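Local structure of putative histidinol-phosphate aminotransferase (Burkholderia pseudomallei, 3P1T) at residues A[68-72]-A[217-221]; A[73-79]-A[224-229]; A[60-64]-A[194-200]; A[133-139]-A[162-168]. The protein probably catalyses the pyridoxal-phosphate-dependent transamination of histidinol phosphate with 2-oxoglutarate, a step of histidine biosynthesis. Residues are numbered along the deposited sequence.

Interaction 1. Residues A[68-72]-A[217-221]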
# COMPACT_ATOMS: atom_id res chain seq x y z
N GLU A 68 -18.92 4.52 -8.89
CA GLU A 68 -17.93 4.11 -7.89
C GLU A 68 -17.85 2.56 -7.81
O GLU A 68 -16.82 2.00 -7.44
CB GLU A 68 -18.29 4.72 -6.53
CG GLU A 68 -17.21 4.62 -5.46
CD GLU A 68 -17.63 5.13 -4.09
OE1 GLU A 68 -18.37 6.14 -4.01
OE2 GLU A 68 -17.17 4.53 -3.09
N ASP A 69 -18.93 1.89 -8.21
CA ASP A 69 -19.05 0.43 -8.23
C ASP A 69 -18.17 -0.21 -9.33
O ASP A 69 -17.95 -1.42 -9.31
CB ASP A 69 -20.51 0.03 -8.47
CG ASP A 69 -21.49 0.61 -7.48
OD1 ASP A 69 -22.15 1.63 -7.82
OD2 ASP A 69 -21.63 0.02 -6.37
N ASN A 70 -17.69 0.60 -10.27
CA ASN A 70 -16.91 0.11 -11.40
C ASN A 70 -15.41 0.47 -11.29
O ASN A 70 -14.65 0.12 -12.20
CB ASN A 70 -17.50 0.67 -12.69
CG ASN A 70 -18.81 0.03 -13.02
OD1 ASN A 70 -19.88 0.63 -12.92
ND2 ASN A 70 -18.77 -1.26 -13.32
N LEU A 71 -14.99 1.11 -10.18
CA LEU A 71 -13.59 1.48 -10.02
C LEU A 71 -13.05 1.04 -8.67
O LEU A 71 -13.78 1.03 -7.68
CB LEU A 71 -13.36 2.99 -10.23
CG LEU A 71 -13.81 3.93 -9.14
CD1 LEU A 71 -12.65 4.33 -8.28
CD2 LEU A 71 -14.35 5.17 -9.73
N MSE A 72 -11.75 0.70 -8.63
CA MSE A 72 -11.00 0.27 -7.45
C MSE A 72 -9.66 1.03 -7.39
O MSE A 72 -8.94 1.07 -8.41
CB MSE A 72 -10.79 -1.24 -7.55
CG MSE A 72 -10.23 -1.85 -6.29
SE MSE A 72 -10.11 -3.78 -6.38
CE MSE A 72 -8.63 -3.94 -7.42
N ILE A 217 -15.22 -6.24 -9.48
CA ILE A 217 -14.64 -5.15 -8.69
C ILE A 217 -14.99 -5.34 -7.19
O ILE A 217 -14.11 -5.22 -6.34
CB ILE A 217 -15.14 -3.77 -9.25
CG1 ILE A 217 -14.54 -3.43 -10.64
CG2 ILE A 217 -14.92 -2.63 -8.26
CD1 ILE A 217 -13.05 -3.07 -10.72
N ALA A 218 -16.26 -5.66 -6.88
CA ALA A 218 -16.75 -5.86 -5.51
C ALA A 218 -16.00 -7.02 -4.81
O ALA A 218 -15.67 -6.90 -3.62
CB ALA A 218 -18.25 -6.13 -5.53
N ALA A 219 -15.76 -8.14 -5.53
CA ALA A 219 -15.06 -9.31 -4.98
C ALA A 219 -13.57 -9.01 -4.72
O ALA A 219 -13.02 -9.52 -3.73
CB ALA A 219 -15.19 -10.49 -5.93
N MSE A 220 -12.92 -8.18 -5.58
CA MSE A 220 -11.52 -7.83 -5.38
C MSE A 220 -11.39 -6.80 -4.23
O MSE A 220 -10.46 -6.93 -3.43
CB MSE A 220 -10.88 -7.29 -6.68
CG MSE A 220 -10.64 -8.35 -7.74
SE MSE A 220 -9.82 -7.60 -9.33
CE MSE A 220 -11.17 -6.41 -9.88
N LYS A 221 -12.32 -5.81 -4.14
CA LYS A 221 -12.36 -4.80 -3.06
C LYS A 221 -12.40 -5.48 -1.71
O LYS A 221 -11.71 -5.05 -0.79
CB LYS A 221 -13.57 -3.85 -3.20
CG LYS A 221 -13.36 -2.76 -4.24
CD LYS A 221 -14.53 -1.83 -4.30
CE LYS A 221 -14.28 -0.74 -5.31
NZ LYS A 221 -15.42 0.21 -5.42
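Start with Met72, a selenomethionine, which gives up more surface here than any other residue of the two segments. Its CA-to-CB bond points toward the helix, and the selenium comes to rest against the turn formed by Ile217, Met220 and Lys221: Met72 SE lies 3.6 Å from Met220 CB and 3.7 Å from Lys221 N, while Met72 CB is 4.3 Å from Ile217 CD1. Ile217, one helical turn before Lys221, fills the gap beneath the backbone of 69-71, its CG2 at 3.4 Å from Asp69 O and its CD1 at 3.9 Å from Asn70 O.

Lys221 supplies the polar half. Its m, t, t, t rotamer keeps the chain extended, so it runs alongside Met72 (CG to CG 3.9 Å) and delivers the ammonium to the short 3-10 segment 68-70 and the strand that follows it. Lys221 NZ donates to Glu68 O at 3.0 Å and, weakly, to Leu71 O at 2.9 Å, so one ammonium reaches two carbonyls, one in the 3-10 segment and one in the strand.

The contact joins the sheet-edge strand and its preceding 3-10 segment to helix 214-221. Strand 71-74 is an outermost strand of the seven-stranded sheet within this chain and pairs with strand 208-211, where the Met72 backbone hydrogen-bonds to Leu210; Asn70 ND2 reaches Gly212 O. Leu71 faces helix 52-64, and Met220 also packs on helix 76-87.

Interaction 2. Residues A[73-79]-A[224-229]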
# COMPACT_ATOMS: atom_id res chain seq x y z
N LEU A 73 -9.37 1.69 -6.24
CA LEU A 73 -8.12 2.43 -6.01
C LEU A 73 -7.05 1.41 -5.61
O LEU A 73 -7.29 0.59 -4.72
CB LEU A 73 -8.32 3.54 -4.95
CG LEU A 73 -7.08 4.40 -4.55
CD1 LEU A 73 -6.48 5.15 -5.74
CD2 LEU A 73 -7.44 5.40 -3.49
N VAL A 74 -5.91 1.39 -6.32
CA VAL A 74 -4.89 0.36 -6.10
C VAL A 74 -3.48 0.95 -5.94
O VAL A 74 -3.20 2.07 -6.40
CB VAL A 74 -4.88 -0.67 -7.27
CG1 VAL A 74 -6.13 -1.53 -7.26
CG2 VAL A 74 -4.69 -0.01 -8.63
N ARG A 75 -2.59 0.16 -5.33
CA ARG A 75 -1.18 0.48 -5.16
C ARG A 75 -0.42 0.12 -6.47
O ARG A 75 0.37 -0.85 -6.49
CB ARG A 75 -0.61 -0.28 -3.96
CG ARG A 75 0.67 0.33 -3.40
CD ARG A 75 0.30 1.13 -2.18
NE ARG A 75 0.50 2.55 -2.38
CZ ARG A 75 0.10 3.48 -1.53
NH1 ARG A 75 -0.57 3.14 -0.43
NH2 ARG A 75 0.34 4.75 -1.78
N GLY A 76 -0.74 0.86 -7.54
CA GLY A 76 -0.13 0.70 -8.85
C GLY A 76 -0.53 -0.54 -9.61
O GLY A 76 -1.43 -1.30 -9.21
N ILE A 77 0.18 -0.76 -10.73
CA ILE A 77 -0.07 -1.87 -11.64
C ILE A 77 0.25 -3.22 -10.94
O ILE A 77 -0.42 -4.20 -11.26
CB ILE A 77 0.69 -1.67 -13.00
CG1 ILE A 77 0.28 -2.69 -14.10
CG2 ILE A 77 2.19 -1.58 -12.83
CD1 ILE A 77 -1.22 -2.82 -14.41
N ASP A 78 1.17 -3.26 -9.94
CA ASP A 78 1.48 -4.52 -9.22
C ASP A 78 0.25 -5.03 -8.47
O ASP A 78 -0.10 -6.19 -8.65
CB ASP A 78 2.67 -4.40 -8.25
CG ASP A 78 4.06 -4.30 -8.86
OD1 ASP A 78 4.16 -3.97 -10.07
OD2 ASP A 78 5.05 -4.47 -8.11
N GLU A 79 -0.43 -4.17 -7.65
CA GLU A 79 -1.65 -4.60 -6.95
C GLU A 79 -2.73 -5.00 -7.94
O GLU A 79 -3.40 -6.00 -7.75
CB GLU A 79 -2.20 -3.53 -5.99
CG GLU A 79 -3.53 -3.97 -5.38
CD GLU A 79 -4.13 -3.16 -4.25
OE1 GLU A 79 -3.66 -2.04 -3.98
OE2 GLU A 79 -5.08 -3.68 -3.62
N GLN A 224 -8.96 -6.51 -0.61
CA GLN A 224 -8.00 -5.43 -0.35
C GLN A 224 -7.77 -5.25 1.14
O GLN A 224 -8.59 -5.65 1.97
CB GLN A 224 -8.45 -4.12 -0.97
CG GLN A 224 -8.38 -4.10 -2.49
CD GLN A 224 -8.62 -2.71 -3.02
OE1 GLN A 224 -9.75 -2.18 -2.99
NE2 GLN A 224 -7.54 -2.06 -3.45
N TRP A 225 -6.61 -4.69 1.47
CA TRP A 225 -6.22 -4.50 2.85
C TRP A 225 -6.95 -3.32 3.44
O TRP A 225 -7.31 -2.40 2.72
CB TRP A 225 -4.72 -4.29 2.95
CG TRP A 225 -3.89 -5.42 2.40
CD1 TRP A 225 -4.16 -6.75 2.51
CD2 TRP A 225 -2.58 -5.32 1.81
NE1 TRP A 225 -3.15 -7.49 1.95
CE2 TRP A 225 -2.15 -6.63 1.53
CE3 TRP A 225 -1.75 -4.24 1.44
CZ2 TRP A 225 -0.93 -6.90 0.90
CZ3 TRP A 225 -0.52 -4.50 0.84
CH2 TRP A 225 -0.13 -5.81 0.57
N PHE A 226 -7.16 -3.36 4.76
CA PHE A 226 -7.78 -2.25 5.46
C PHE A 226 -6.85 -1.03 5.41
O PHE A 226 -5.65 -1.18 5.65
CB PHE A 226 -8.11 -2.66 6.91
CG PHE A 226 -8.51 -1.49 7.79
CD1 PHE A 226 -9.73 -0.83 7.60
CD2 PHE A 226 -7.66 -1.02 8.77
CE1 PHE A 226 -10.06 0.28 8.37
CE2 PHE A 226 -8.01 0.08 9.56
CZ PHE A 226 -9.20 0.72 9.34
N CYS A 227 -7.40 0.16 5.04
CA CYS A 227 -6.68 1.42 4.95
C CYS A 227 -5.45 1.24 4.02
O CYS A 227 -4.32 1.64 4.33
CB CYS A 227 -6.29 1.90 6.35
SG CYS A 227 -5.52 3.55 6.43
N ASN A 228 -5.70 0.61 2.86
CA ASN A 228 -4.70 0.31 1.84
C ASN A 228 -3.96 1.59 1.38
O ASN A 228 -2.74 1.56 1.17
CB ASN A 228 -5.37 -0.38 0.66
CG ASN A 228 -4.43 -0.90 -0.41
OD1 ASN A 228 -3.36 -1.47 -0.15
ND2 ASN A 228 -4.87 -0.76 -1.64
N VAL A 229 -4.71 2.71 1.25
CA VAL A 229 -4.18 4.03 0.86
C VAL A 229 -4.43 5.00 2.04
O VAL A 229 -5.57 5.29 2.39
CB VAL A 229 -4.79 4.54 -0.47
CG1 VAL A 229 -4.21 5.90 -0.85
CG2 VAL A 229 -4.55 3.53 -1.58
O HOH W 1 -10.61 0.49 -4.01
O HOH W 2 -4.73 -4.11 -0.75
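Glu79 is the hub here. With chi1 and chi2 both t, its side chain stretches out from the first turn of the helix and lays a carboxylate between the two segments: Glu79 OE1 takes Asn228 ND2 at 2.9 Å and Arg75 N at 2.8 Å, and Glu79 OE2 takes Gln224 NE2 at 3.0 Å. The m, t conformation of Gln224 brings that same NE2 to Leu73 O, 2.9 Å away, so the amide bridges strand and helix. Water 1 links Gln224 OE1 to Leu73 N, and water 2 links Glu79 OE2 to Trp225 N.

Arg75, at the centre of an inverse gamma turn, bends through chi2 and chi3 values between wells. Its NH1 makes only a weak bond to Asn228 O (3.1 Å), Val229 CG2 sits over one guanidinium face, and the main charge partner is Asp233. Leu73, in the t, p rotamer, meets Val229 with CD2 to CG2 at 3.9 Å.

The contact fastens the loop between helices 214-221 and 231-241 to the end of strand 71-74 and the start of helix 76-87, at the dimer interface: Trp225 stacks on Trp225 of the second subunit, while Leu73 and Val229 pack on Leu234 of helix 231-241.

Interaction 3. Residues A[60-64]-A[194-200]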
# COMPACT_ATOMS: atom_id res chain seq x y z
N LEU A 60 -12.94 10.38 -7.46
CA LEU A 60 -12.43 9.55 -8.55
C LEU A 60 -13.54 9.22 -9.54
O LEU A 60 -13.35 9.34 -10.76
CB LEU A 60 -11.82 8.25 -8.00
CG LEU A 60 -10.45 8.35 -7.36
CD1 LEU A 60 -10.15 7.10 -6.53
CD2 LEU A 60 -9.35 8.60 -8.41
N ALA A 61 -14.72 8.83 -9.02
CA ALA A 61 -15.91 8.48 -9.79
C ALA A 61 -16.35 9.65 -10.66
O ALA A 61 -16.67 9.44 -11.83
CB ALA A 61 -17.03 8.07 -8.85
N GLU A 62 -16.31 10.87 -10.09
CA GLU A 62 -16.66 12.13 -10.76
C GLU A 62 -15.66 12.42 -11.86
O GLU A 62 -16.06 12.71 -12.99
CB GLU A 62 -16.69 13.28 -9.75
CG GLU A 62 -18.09 13.66 -9.26
CD GLU A 62 -18.18 14.11 -7.81
OE1 GLU A 62 -17.45 15.05 -7.41
OE2 GLU A 62 -19.02 13.54 -7.07
N HIS A 63 -14.36 12.33 -11.52
CA HIS A 63 -13.26 12.63 -12.42
C HIS A 63 -13.31 11.74 -13.68
O HIS A 63 -13.20 12.26 -14.79
CB HIS A 63 -11.92 12.46 -11.68
CG HIS A 63 -10.73 12.92 -12.47
ND1 HIS A 63 -10.40 14.26 -12.55
CD2 HIS A 63 -9.83 12.20 -13.17
CE1 HIS A 63 -9.33 14.31 -13.32
NE2 HIS A 63 -8.95 13.10 -13.72
N PHE A 64 -13.51 10.42 -13.51
CA PHE A 64 -13.51 9.48 -14.63
C PHE A 64 -14.92 9.27 -15.22
O PHE A 64 -15.06 8.53 -16.20
CB PHE A 64 -12.90 8.15 -14.20
CG PHE A 64 -11.42 8.29 -13.95
CD1 PHE A 64 -10.52 8.33 -15.01
CD2 PHE A 64 -10.91 8.37 -12.66
CE1 PHE A 64 -9.15 8.46 -14.78
CE2 PHE A 64 -9.53 8.49 -12.43
CZ PHE A 64 -8.66 8.54 -13.50
N ARG A 194 -5.56 2.85 -15.14
CA ARG A 194 -5.01 4.21 -15.28
C ARG A 194 -4.05 4.48 -14.13
O ARG A 194 -4.37 4.12 -12.98
CB ARG A 194 -6.11 5.28 -15.33
CG ARG A 194 -7.04 5.19 -16.53
CD ARG A 194 -6.39 5.69 -17.79
NE ARG A 194 -7.27 5.54 -18.95
CZ ARG A 194 -8.07 6.49 -19.41
NH1 ARG A 194 -8.13 7.67 -18.80
NH2 ARG A 194 -8.82 6.27 -20.49
N SER A 195 -2.89 5.10 -14.42
CA SER A 195 -1.84 5.43 -13.44
C SER A 195 -1.86 6.91 -13.08
O SER A 195 -2.17 7.73 -13.94
CB SER A 195 -0.47 5.07 -14.02
OG SER A 195 0.60 5.32 -13.13
N PHE A 196 -1.49 7.25 -11.82
CA PHE A 196 -1.40 8.66 -11.42
C PHE A 196 0.07 9.07 -11.32
O PHE A 196 0.39 10.17 -10.85
CB PHE A 196 -2.16 8.92 -10.09
CG PHE A 196 -3.64 8.61 -10.16
CD1 PHE A 196 -4.51 9.43 -10.89
CD2 PHE A 196 -4.17 7.49 -9.55
CE1 PHE A 196 -5.86 9.11 -11.02
CE2 PHE A 196 -5.53 7.18 -9.67
CZ PHE A 196 -6.37 7.99 -10.40
N SER A 197 0.97 8.20 -11.80
CA SER A 197 2.42 8.37 -11.70
C SER A 197 3.02 9.31 -12.77
O SER A 197 4.08 9.91 -12.51
CB SER A 197 3.12 7.01 -11.81
OG SER A 197 2.90 6.19 -10.67
N LYS A 198 2.39 9.45 -13.95
CA LYS A 198 3.01 10.23 -15.02
C LYS A 198 2.39 11.62 -15.09
O LYS A 198 2.75 12.46 -14.28
CB LYS A 198 2.91 9.49 -16.38
CG LYS A 198 3.26 7.99 -16.34
CD LYS A 198 4.63 7.66 -15.72
CE LYS A 198 4.86 6.18 -15.60
NZ LYS A 198 6.02 5.89 -14.74
N SER A 199 1.46 11.85 -16.02
CA SER A 199 0.78 13.12 -16.24
C SER A 199 0.27 13.77 -14.95
O SER A 199 0.31 15.00 -14.86
CB SER A 199 -0.41 12.89 -17.17
OG SER A 199 -1.05 11.66 -16.88
N TYR A 200 -0.21 12.97 -13.95
CA TYR A 200 -0.76 13.45 -12.68
C TYR A 200 0.35 13.80 -11.66
O TYR A 200 0.06 14.46 -10.66
CB TYR A 200 -1.72 12.42 -12.07
CG TYR A 200 -3.04 12.33 -12.81
CD1 TYR A 200 -3.18 11.49 -13.91
CD2 TYR A 200 -4.15 13.06 -12.38
CE1 TYR A 200 -4.41 11.38 -14.58
CE2 TYR A 200 -5.38 12.96 -13.04
CZ TYR A 200 -5.50 12.12 -14.14
OH TYR A 200 -6.71 12.01 -14.80
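The run Ser195-Phe196-Ser197-Lys198-Ser199-Tyr200, which leaves the end of strand 190-195, has the sequence of the class I aminotransferase signature, in which the lysine carries pyridoxal phosphate, so Lys198 is probably the Schiff-base lysine of this fold type I enzyme. No cofactor is bound to it in this model; Lys198 NZ instead hydrogen-bonds a tartrate, probably from the crystallisation liquor, and Tyr48 OH of the second subunit.

Helix 52-64 packs against that run through its last turn, where Leu60, His63 and Phe64 meet side chains on both flanks of the lysine. Phe196, just after strand 190-195, gives the apolar part: its CZ is 3.6 Å from Leu60 CD2, and its CE1 is 3.8 Å from Phe64 CZ, which approaches with the edge of the Phe64 ring. Phe196 also rests on Leu237 and Leu241 of helix 231-241. Arg194 adds a looser touch, its NH1 4.2 Å from Phe64 CE1 near the plane of that ring; its charge is paired with Glu171.

Lys198 itself stays clear of residues 60-64, its side chain no nearer than 12.0 Å to them, so the contact involves the lysine's flanks and not its amine. An ST turn, Ser197 N to Ser195 OG at 3.2 Å, shapes the chain as it leaves the strand. Beyond Lys198, Tyr200 reaches back to the helix, and its OH shares a 2.7 Å hydrogen bond with His63 NE2.

Interaction 4. Residues A[133-139]-A[162-168]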
# COMPACT_ATOMS: atom_id res chain seq x y z
N VAL A 133 -4.12 -16.58 -29.28
CA VAL A 133 -4.94 -16.13 -28.14
C VAL A 133 -6.25 -16.93 -28.15
O VAL A 133 -6.87 -17.03 -29.22
CB VAL A 133 -5.18 -14.60 -28.20
CG1 VAL A 133 -6.28 -14.16 -27.23
CG2 VAL A 133 -3.89 -13.83 -27.95
N SER A 134 -6.65 -17.52 -26.98
CA SER A 134 -7.88 -18.35 -26.83
C SER A 134 -8.76 -17.84 -25.70
O SER A 134 -8.33 -16.97 -24.95
CB SER A 134 -7.52 -19.81 -26.58
OG SER A 134 -6.96 -20.03 -25.29
N ARG A 135 -9.98 -18.38 -25.55
CA ARG A 135 -10.94 -17.95 -24.53
C ARG A 135 -10.51 -18.42 -23.12
O ARG A 135 -11.12 -18.03 -22.13
CB ARG A 135 -12.35 -18.45 -24.88
CG ARG A 135 -12.97 -17.76 -26.13
CD ARG A 135 -13.60 -16.40 -25.84
NE ARG A 135 -14.10 -15.73 -27.05
CZ ARG A 135 -15.34 -15.83 -27.52
NH1 ARG A 135 -16.24 -16.57 -26.89
NH2 ARG A 135 -15.70 -15.18 -28.63
N ASP A 136 -9.42 -19.21 -23.04
CA ASP A 136 -8.79 -19.66 -21.78
C ASP A 136 -7.74 -18.66 -21.33
O ASP A 136 -7.14 -18.85 -20.28
CB ASP A 136 -8.12 -21.04 -21.94
CG ASP A 136 -8.95 -22.18 -22.49
OD1 ASP A 136 -10.04 -22.45 -21.92
OD2 ASP A 136 -8.46 -22.87 -23.42
N ASP A 137 -7.46 -17.63 -22.15
CA ASP A 137 -6.41 -16.66 -21.88
C ASP A 137 -6.93 -15.36 -21.33
O ASP A 137 -8.00 -14.88 -21.73
CB ASP A 137 -5.59 -16.34 -23.14
CG ASP A 137 -4.88 -17.52 -23.81
OD1 ASP A 137 -4.69 -18.57 -23.14
OD2 ASP A 137 -4.50 -17.39 -24.99
N CYS A 138 -6.14 -14.79 -20.42
CA CYS A 138 -6.29 -13.47 -19.85
C CYS A 138 -5.17 -12.61 -20.43
O CYS A 138 -4.00 -12.84 -20.14
CB CYS A 138 -6.26 -13.50 -18.33
SG CYS A 138 -6.38 -11.86 -17.57
N VAL A 139 -5.52 -11.71 -21.36
CA VAL A 139 -4.53 -10.92 -22.07
C VAL A 139 -4.35 -9.59 -21.35
O VAL A 139 -5.32 -8.88 -21.10
CB VAL A 139 -4.92 -10.73 -23.56
CG1 VAL A 139 -3.85 -9.95 -24.31
CG2 VAL A 139 -5.15 -12.08 -24.24
N GLN A 162 -12.55 -10.44 -29.51
CA GLN A 162 -13.23 -11.60 -30.10
C GLN A 162 -12.58 -12.92 -29.64
O GLN A 162 -13.29 -13.91 -29.41
CB GLN A 162 -13.22 -11.53 -31.64
CG GLN A 162 -14.11 -10.43 -32.24
CD GLN A 162 -14.10 -10.37 -33.76
OE1 GLN A 162 -13.48 -11.18 -34.46
NE2 GLN A 162 -14.82 -9.39 -34.32
N ARG A 163 -11.24 -12.94 -29.51
CA ARG A 163 -10.47 -14.13 -29.15
C ARG A 163 -10.17 -14.32 -27.64
O ARG A 163 -10.11 -15.47 -27.21
CB ARG A 163 -9.12 -14.14 -29.87
CG ARG A 163 -9.21 -14.42 -31.36
CD ARG A 163 -7.85 -14.79 -31.90
NE ARG A 163 -7.96 -15.63 -33.11
CZ ARG A 163 -8.10 -16.95 -33.09
NH1 ARG A 163 -8.19 -17.61 -31.94
NH2 ARG A 163 -8.19 -17.63 -34.23
N ALA A 164 -9.93 -13.26 -26.85
CA ALA A 164 -9.56 -13.44 -25.43
C ALA A 164 -10.74 -13.81 -24.53
O ALA A 164 -11.89 -13.46 -24.82
CB ALA A 164 -8.93 -12.17 -24.89
N GLY A 165 -10.41 -14.50 -23.42
CA GLY A 165 -11.33 -14.86 -22.35
C GLY A 165 -11.58 -13.63 -21.48
O GLY A 165 -12.73 -13.31 -21.18
N LYS A 166 -10.47 -12.95 -21.08
CA LYS A 166 -10.41 -11.70 -20.32
C LYS A 166 -9.37 -10.79 -20.96
O LYS A 166 -8.39 -11.29 -21.51
CB LYS A 166 -10.09 -11.91 -18.83
CG LYS A 166 -11.11 -12.74 -18.07
CD LYS A 166 -12.48 -12.09 -17.97
CE LYS A 166 -13.49 -13.13 -17.56
NZ LYS A 166 -14.85 -12.56 -17.49
N LEU A 167 -9.57 -9.46 -20.86
CA LEU A 167 -8.62 -8.49 -21.39
C LEU A 167 -8.41 -7.34 -20.41
O LEU A 167 -9.38 -6.72 -19.96
CB LEU A 167 -9.10 -7.95 -22.74
CG LEU A 167 -8.20 -6.95 -23.46
CD1 LEU A 167 -6.89 -7.58 -23.91
CD2 LEU A 167 -8.88 -6.36 -24.65
N LEU A 168 -7.15 -7.06 -20.07
CA LEU A 168 -6.75 -5.92 -19.25
C LEU A 168 -5.89 -4.98 -20.10
O LEU A 168 -4.83 -5.40 -20.59
CB LEU A 168 -6.01 -6.33 -17.96
CG LEU A 168 -5.37 -5.16 -17.16
CD1 LEU A 168 -6.43 -4.20 -16.61
CD2 LEU A 168 -4.49 -5.69 -16.04
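Four apolar side chains make the centre. Val139 packs its CB 3.7 Å from Leu167 CD1 and its CG2 3.8 Å from Ala164 CB, and Val133 CG1 closes on the same Ala164 CB at 4.1 Å. Around these side chains, strands 137-139 and 166-168 run parallel, their short axes approaching to 4.6 Å at an angle of 18°: Val139 N donates to Lys166 O (2.9 Å) and Leu168 N to Val139 O (2.8 Å). Cys138 pairs with Lys166 on the face opposite Val139 and Leu167.

This is a beta-alpha-beta unit, seen where helix 154-163 gives way to its second strand. There Asp137 O accepts from both Gly165 N (3.0 Å) and Lys166 N (3.2 Å). The chain is so close that a CB on Gly165 would lie 2.1 Å from Arg135 O. A type I turn, Ser134 to Asp137, brings that carbonyl in; Asp137 itself is paired with Arg92.

At the solvent-facing edge, Arg135 NE and NH2 clasp Gln162 O at 3.1 and 2.8 Å, and Arg163 NH1 answers to Val133 O at 3.1 Å. Every hydrogen bond across the segments thus ends on a backbone carbonyl; the two arginines satisfy main-chain oxygens at the helix end and the loop, without any carboxylate across the contact.

How the interactions relate
Interactions 1, 2 and 3 form one continuous patch, and all four contacts reach the same seven-stranded sheet. Interactions 1 and 2 share strand 71-74, their centres 12 Å apart, and meet where Met72 CG lies 3.3 Å from Gln224 OE1. Leu60 of interaction 3 joins the other two: Leu71 CD1 is 4.0 Å from Leu60 CB, and Leu73 CD1 is 4.2 Å from Leu60 CD1. Interaction 3 comes closest to the presumed cofactor site through Lys198, and with interaction 2 it also touches the second subunit. Interaction 4 stands apart, its centre 21 to 26 Å from the others, linked through neighbouring strands 166-170 and 190-195.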